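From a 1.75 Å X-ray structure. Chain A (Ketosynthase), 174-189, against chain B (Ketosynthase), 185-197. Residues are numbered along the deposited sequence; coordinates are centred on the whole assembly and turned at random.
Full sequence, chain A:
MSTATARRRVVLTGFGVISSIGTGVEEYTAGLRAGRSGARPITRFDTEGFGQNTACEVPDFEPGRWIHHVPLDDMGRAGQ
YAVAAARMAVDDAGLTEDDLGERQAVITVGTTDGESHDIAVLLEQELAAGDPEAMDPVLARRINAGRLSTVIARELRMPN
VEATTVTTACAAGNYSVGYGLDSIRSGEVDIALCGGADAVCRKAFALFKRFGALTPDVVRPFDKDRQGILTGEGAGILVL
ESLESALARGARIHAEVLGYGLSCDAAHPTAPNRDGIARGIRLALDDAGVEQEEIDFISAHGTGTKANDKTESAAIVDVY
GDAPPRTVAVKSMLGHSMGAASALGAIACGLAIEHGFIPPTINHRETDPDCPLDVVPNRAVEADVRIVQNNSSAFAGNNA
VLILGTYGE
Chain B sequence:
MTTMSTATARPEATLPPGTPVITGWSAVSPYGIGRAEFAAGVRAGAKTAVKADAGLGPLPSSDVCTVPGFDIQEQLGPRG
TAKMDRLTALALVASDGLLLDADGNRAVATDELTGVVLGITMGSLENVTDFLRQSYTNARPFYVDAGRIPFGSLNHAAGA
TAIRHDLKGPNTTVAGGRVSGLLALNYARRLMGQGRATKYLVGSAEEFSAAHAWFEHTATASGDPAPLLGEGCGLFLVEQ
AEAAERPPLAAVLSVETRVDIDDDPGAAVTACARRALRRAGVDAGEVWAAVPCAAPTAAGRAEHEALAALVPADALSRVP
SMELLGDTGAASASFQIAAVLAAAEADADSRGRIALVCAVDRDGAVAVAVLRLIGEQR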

# COMPACT_ATOMS: atom_id res chain seq x y z
N ASN A 174 -4.25 -4.70 8.37
CA ASN A 174 -5.27 -5.67 8.08
C ASN A 174 -5.27 -6.02 6.59
O ASN A 174 -5.43 -7.18 6.22
N TYR A 175 -5.10 -5.01 5.73
CA TYR A 175 -4.97 -5.31 4.29
C TYR A 175 -3.82 -6.27 4.05
O TYR A 175 -3.92 -7.20 3.22
N SER A 176 -2.72 -6.01 4.76
CA SER A 176 -1.48 -6.76 4.54
C SER A 176 -1.65 -8.21 5.01
O SER A 176 -1.22 -9.12 4.32
N VAL A 177 -2.25 -8.41 6.20
CA VAL A 177 -2.51 -9.72 6.73
C VAL A 177 -3.45 -10.47 5.77
O VAL A 177 -3.22 -11.63 5.45
N GLY A 178 -4.49 -9.77 5.32
CA GLY A 178 -5.44 -10.33 4.39
C GLY A 178 -4.78 -10.75 3.09
O GLY A 178 -5.05 -11.83 2.56
N TYR A 179 -3.83 -9.94 2.61
CA TYR A 179 -3.11 -10.27 1.41
C TYR A 179 -2.25 -11.51 1.63
O TYR A 179 -2.15 -12.39 0.77
N GLY A 180 -1.61 -11.57 2.79
CA GLY A 180 -0.87 -12.78 3.15
C GLY A 180 -1.80 -13.98 3.12
O GLY A 180 -1.44 -15.01 2.62
N LEU A 181 -2.99 -13.83 3.67
CA LEU A 181 -3.93 -14.91 3.74
C LEU A 181 -4.29 -15.34 2.32
O LEU A 181 -4.23 -16.52 1.99
N ASP A 182 -4.65 -14.37 1.48
CA ASP A 182 -5.02 -14.69 0.11
C ASP A 182 -3.85 -15.33 -0.62
O ASP A 182 -4.04 -16.27 -1.41
N SER A 183 -2.63 -14.85 -0.33
CA SER A 183 -1.48 -15.31 -1.05
C SER A 183 -1.21 -16.77 -0.68
O SER A 183 -0.90 -17.60 -1.56
N ILE A 184 -1.32 -17.08 0.61
CA ILE A 184 -1.14 -18.48 1.07
C ILE A 184 -2.31 -19.34 0.59
O ILE A 184 -2.10 -20.46 0.11
N ARG A 185 -3.54 -18.82 0.67
CA ARG A 185 -4.71 -19.61 0.28
C ARG A 185 -4.60 -20.03 -1.19
O ARG A 185 -5.03 -21.13 -1.53
N SER A 186 -3.98 -19.18 -2.02
CA SER A 186 -3.80 -19.40 -3.45
C SER A 186 -2.88 -20.58 -3.74
O SER A 186 -2.78 -20.99 -4.91
N GLY A 187 -2.09 -20.97 -2.75
CA GLY A 187 -1.18 -22.03 -2.84
C GLY A 187 0.17 -21.59 -3.35
O GLY A 187 1.11 -22.36 -3.34
N GLU A 188 0.29 -20.34 -3.80
CA GLU A 188 1.51 -19.89 -4.47
C GLU A 188 2.68 -19.67 -3.50
O GLU A 188 3.83 -19.70 -3.92
N VAL A 189 2.38 -19.43 -2.22
CA VAL A 189 3.38 -19.30 -1.21
C VAL A 189 2.83 -19.96 0.04
O VAL A 189 1.63 -20.07 0.17
N LEU B 185 -1.01 -5.59 -10.06
CA LEU B 185 -1.60 -6.57 -10.94
C LEU B 185 -1.64 -7.90 -10.22
O LEU B 185 -2.62 -8.65 -10.30
N ASN B 186 -0.56 -8.24 -9.51
CA ASN B 186 -0.50 -9.51 -8.85
C ASN B 186 -1.48 -9.55 -7.67
O ASN B 186 -2.14 -10.57 -7.37
N TYR B 187 -1.59 -8.41 -6.99
CA TYR B 187 -2.52 -8.28 -5.92
C TYR B 187 -3.94 -8.56 -6.43
O TYR B 187 -4.69 -9.38 -5.85
N ALA B 188 -4.31 -7.88 -7.49
CA ALA B 188 -5.67 -8.05 -8.11
C ALA B 188 -5.87 -9.52 -8.50
O ALA B 188 -6.92 -10.11 -8.21
N ARG B 189 -4.87 -10.09 -9.15
CA ARG B 189 -4.91 -11.45 -9.61
C ARG B 189 -5.21 -12.36 -8.42
O ARG B 189 -6.07 -13.22 -8.52
N ARG B 190 -4.49 -12.18 -7.32
CA ARG B 190 -4.68 -13.02 -6.15
C ARG B 190 -6.05 -12.82 -5.52
O ARG B 190 -6.76 -13.78 -5.28
N LEU B 191 -6.46 -11.57 -5.30
CA LEU B 191 -7.77 -11.32 -4.69
C LEU B 191 -8.91 -11.84 -5.57
O LEU B 191 -9.90 -12.37 -5.02
N MET B 192 -8.80 -11.68 -6.89
CA MET B 192 -9.83 -12.19 -7.77
C MET B 192 -9.84 -13.71 -7.70
O MET B 192 -10.91 -14.30 -7.65
N GLY B 193 -8.63 -14.30 -7.62
CA GLY B 193 -8.40 -15.72 -7.41
C GLY B 193 -9.12 -16.24 -6.18
O GLY B 193 -9.56 -17.41 -6.15
N GLN B 194 -9.27 -15.39 -5.16
CA GLN B 194 -9.91 -15.79 -3.93
C GLN B 194 -11.38 -15.37 -3.89
O GLN B 194 -12.02 -15.51 -2.87
N GLY B 195 -11.88 -14.78 -4.98
CA GLY B 195 -13.27 -14.42 -5.07
C GLY B 195 -13.59 -13.13 -4.35
O GLY B 195 -14.72 -12.86 -4.08
N ARG B 196 -12.60 -12.26 -4.11
CA ARG B 196 -12.82 -11.01 -3.39
C ARG B 196 -13.31 -9.91 -4.34
O ARG B 196 -13.82 -8.88 -3.92
N ALA B 197 -13.16 -10.17 -5.64
CA ALA B 197 -13.57 -9.28 -6.70
C ALA B 197 -13.77 -10.14 -7.94
O ALA B 197 -13.08 -11.12 -8.09

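Packing of helix 185-193 of chain B, and the turn that follows it, against the chain A helix that enters at Asn A174 and the loop leading to Val A189; the helix axes approach to 9.2 Å with 68° between their directions, and the contact buries 735 Å² in all. Asn B186 (chi1 t) leaves CA sideways, yet its end comes nearer, ND2 lying 3.7 Å from Tyr A179 OH; within chain B, Asn B186 OD1 accepts hydrogen bonds from Arg B189 NE and Arg B189 NH2, both 2.8 Å. Tyr B187 (t, chi2 90°) also sets out sideways. Its CD1 lies over one face of the Tyr A179 ring, 3.4 Å from Tyr A179 CD1, the ring centroids 4.8 Å apart and the planes oblique at 38°. Its OH reaches the edge of the Tyr A175 ring (m), 3.7 Å from Tyr A175 CD2, and shares a water with the backbone: water 1 lies 2.7 Å from Tyr B187 OH and donates to Tyr A175 O at 2.7 Å. Arg B189 (t, t, p) leaves sideways, but its end comes nearer and meets Glu A188 (m, t) in a two-pronged salt bridge, NH2 to Glu A188 OE1 2.5 Å and NH1 to Glu A188 OE2 2.7 Å, both nearly linear. Arg B190 (m) points toward chain A and has the largest covered area of either stretch. Its NE and NH2 both donate to Glu A188 OE1, each at 2.8 Å, so one carboxylate joins two neighbouring arginines; its NH1 makes a weak bond to Ser A183 OG (3.0 Å) and lies 3.1 Å from Tyr A179 OH. Ser A183 OG (m) in turn donates to Tyr A179 O, 2.8 Å. Leu B191 starts sideways, but its CD1 comes to 3.8 Å from Tyr A179 CD1, at the ring edge, and 3.3 Å from Asp A182 OD2. Tyr A179 (t) thus sits as a knob among Asn B186, Tyr B187, Arg B190 and Leu B191. Gln B194 (m, m) points toward chain A: its CG lies 3.6 Å from Asp A182 OD1 and its NE2 3.3 Å from Arg A185 CB, while water 2 donates to Gln B194 OE1 (2.6 Å) and, weakly, to Arg A185 O (3.4 Å). Gly B195, with positive phi, is the first residue after the helix to leave helical phi/psi, in a Schellman motif; beyond it Arg B196 points toward chain A. It grips Asp A182 (m) in a salt bridge, NE to Asp A182 OD2 and NH2 to Asp A182 OD1, both 2.9 Å, although NH2 also lies 3.6 Å from the like-charged Arg A185 NH1.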

# COMPACT_ATOMS: atom_id res chain seq x y z
CB ASN A 174 -6.66 -5.15 8.46
CG ASN A 174 -7.06 -5.52 9.87
OD1 ASN A 174 -6.31 -6.22 10.56
ND2 ASN A 174 -8.20 -4.98 10.31
CB TYR A 175 -4.65 -4.08 3.46
CG TYR A 175 -5.85 -3.27 3.05
CD1 TYR A 175 -6.57 -2.53 3.96
CD2 TYR A 175 -6.20 -3.21 1.72
CE1 TYR A 175 -7.64 -1.75 3.55
CE2 TYR A 175 -7.25 -2.42 1.29
CZ TYR A 175 -7.97 -1.69 2.21
OH TYR A 175 -9.01 -0.94 1.75
CB SER A 176 -0.32 -6.05 5.23
OG SER A 176 -0.03 -4.80 4.61
CB VAL A 177 -3.09 -9.65 8.16
CG1 VAL A 177 -3.57 -11.01 8.63
CG2 VAL A 177 -2.10 -9.09 9.17
CB TYR A 179 -2.25 -9.12 0.91
CG TYR A 179 -1.65 -9.41 -0.44
CD1 TYR A 179 -2.45 -9.86 -1.48
CD2 TYR A 179 -0.29 -9.33 -0.66
CE1 TYR A 179 -1.93 -10.14 -2.73
CE2 TYR A 179 0.24 -9.58 -1.92
CZ TYR A 179 -0.58 -10.00 -2.95
OH TYR A 179 -0.09 -10.27 -4.20
CB LEU A 181 -5.16 -14.44 4.51
CG LEU A 181 -6.37 -15.36 4.40
CD1 LEU A 181 -6.09 -16.66 5.12
CD2 LEU A 181 -7.59 -14.64 4.94
CB ASP A 182 -5.49 -13.45 -0.62
CG ASP A 182 -6.85 -12.99 -0.18
OD1 ASP A 182 -7.62 -13.86 0.36
OD2 ASP A 182 -7.16 -11.81 -0.43
CB SER A 183 -0.28 -14.42 -0.83
OG SER A 183 -0.50 -13.12 -1.38
CB ILE A 184 -0.92 -18.55 2.59
CG1 ILE A 184 0.41 -17.90 2.96
CG2 ILE A 184 -0.98 -19.99 3.08
CD1 ILE A 184 0.58 -17.59 4.42
CB ARG A 185 -6.02 -18.87 0.47
CG ARG A 185 -6.58 -18.95 1.88
CD ARG A 185 -7.85 -18.12 1.91
NE ARG A 185 -8.57 -18.22 3.15
CZ ARG A 185 -9.61 -17.46 3.47
NH1 ARG A 185 -10.26 -16.80 2.51
NH2 ARG A 185 -9.97 -17.35 4.73
CB SER A 186 -3.26 -18.19 -4.13
OG SER A 186 -1.87 -18.07 -3.88
CB GLU A 188 1.21 -18.63 -5.26
CG GLU A 188 0.41 -18.91 -6.52
CD GLU A 188 -0.25 -17.70 -7.13
OE1 GLU A 188 0.20 -16.57 -6.86
OE2 GLU A 188 -1.23 -17.89 -7.90
CB VAL A 189 3.73 -17.82 -0.92
CG1 VAL A 189 4.32 -17.14 -2.15
CG2 VAL A 189 2.54 -17.06 -0.37
CB LEU B 185 -0.77 -6.65 -12.22
CG LEU B 185 -1.24 -7.68 -13.22
CD1 LEU B 185 -2.70 -7.46 -13.58
CD2 LEU B 185 -0.38 -7.60 -14.45
CB ASN B 186 0.91 -9.81 -8.35
CG ASN B 186 1.10 -11.30 -8.20
OD1 ASN B 186 0.69 -12.04 -9.10
ND2 ASN B 186 1.75 -11.69 -7.14
CB TYR B 187 -2.34 -6.88 -5.32
CG TYR B 187 -3.28 -6.56 -4.19
CD1 TYR B 187 -2.95 -6.85 -2.88
CD2 TYR B 187 -4.50 -6.00 -4.44
CE1 TYR B 187 -3.79 -6.53 -1.84
CE2 TYR B 187 -5.37 -5.71 -3.40
CZ TYR B 187 -5.04 -6.00 -2.10
OH TYR B 187 -5.89 -5.69 -1.05
CB ALA B 188 -5.76 -7.18 -9.30
CB ARG B 189 -3.59 -11.84 -10.29
CG ARG B 189 -3.54 -13.32 -10.63
CD ARG B 189 -2.23 -13.65 -11.32
NE ARG B 189 -1.13 -13.75 -10.35
CZ ARG B 189 -0.96 -14.77 -9.53
NH1 ARG B 189 -1.69 -15.87 -9.67
NH2 ARG B 189 -0.05 -14.70 -8.56
CB ARG B 190 -3.61 -12.72 -5.12
CG ARG B 190 -2.27 -13.24 -5.55
CD ARG B 190 -1.65 -14.00 -4.44
NE ARG B 190 -0.44 -14.62 -4.94
CZ ARG B 190 0.79 -14.20 -4.72
NH1 ARG B 190 1.03 -13.12 -3.96
NH2 ARG B 190 1.78 -14.88 -5.28
CB LEU B 191 -7.96 -9.83 -4.36
CG LEU B 191 -7.55 -9.52 -2.92
CD1 LEU B 191 -6.04 -9.70 -2.70
CD2 LEU B 191 -7.98 -8.12 -2.51
CB MET B 192 -9.56 -11.77 -9.21
CG MET B 192 -9.75 -10.32 -9.42
SD MET B 192 -9.30 -9.92 -11.11
CE MET B 192 -10.71 -10.61 -11.95
CB GLN B 194 -9.11 -15.22 -2.76
CG GLN B 194 -7.70 -15.79 -2.69
CD GLN B 194 -7.71 -17.30 -2.63
OE1 GLN B 194 -7.20 -18.01 -3.51
NE2 GLN B 194 -8.34 -17.81 -1.60
CB ARG B 196 -11.53 -10.59 -2.67
CG ARG B 196 -11.67 -10.57 -1.16
CD ARG B 196 -10.35 -10.40 -0.45
NE ARG B 196 -9.96 -11.65 0.14
CZ ARG B 196 -10.59 -12.22 1.17
NH1 ARG B 196 -11.67 -11.64 1.69
NH2 ARG B 196 -10.11 -13.34 1.68
CB ALA B 197 -12.51 -8.22 -6.94
O HOH W 1 -5.58 -7.31 1.04
O HOH W 2 -7.28 -20.59 -4.02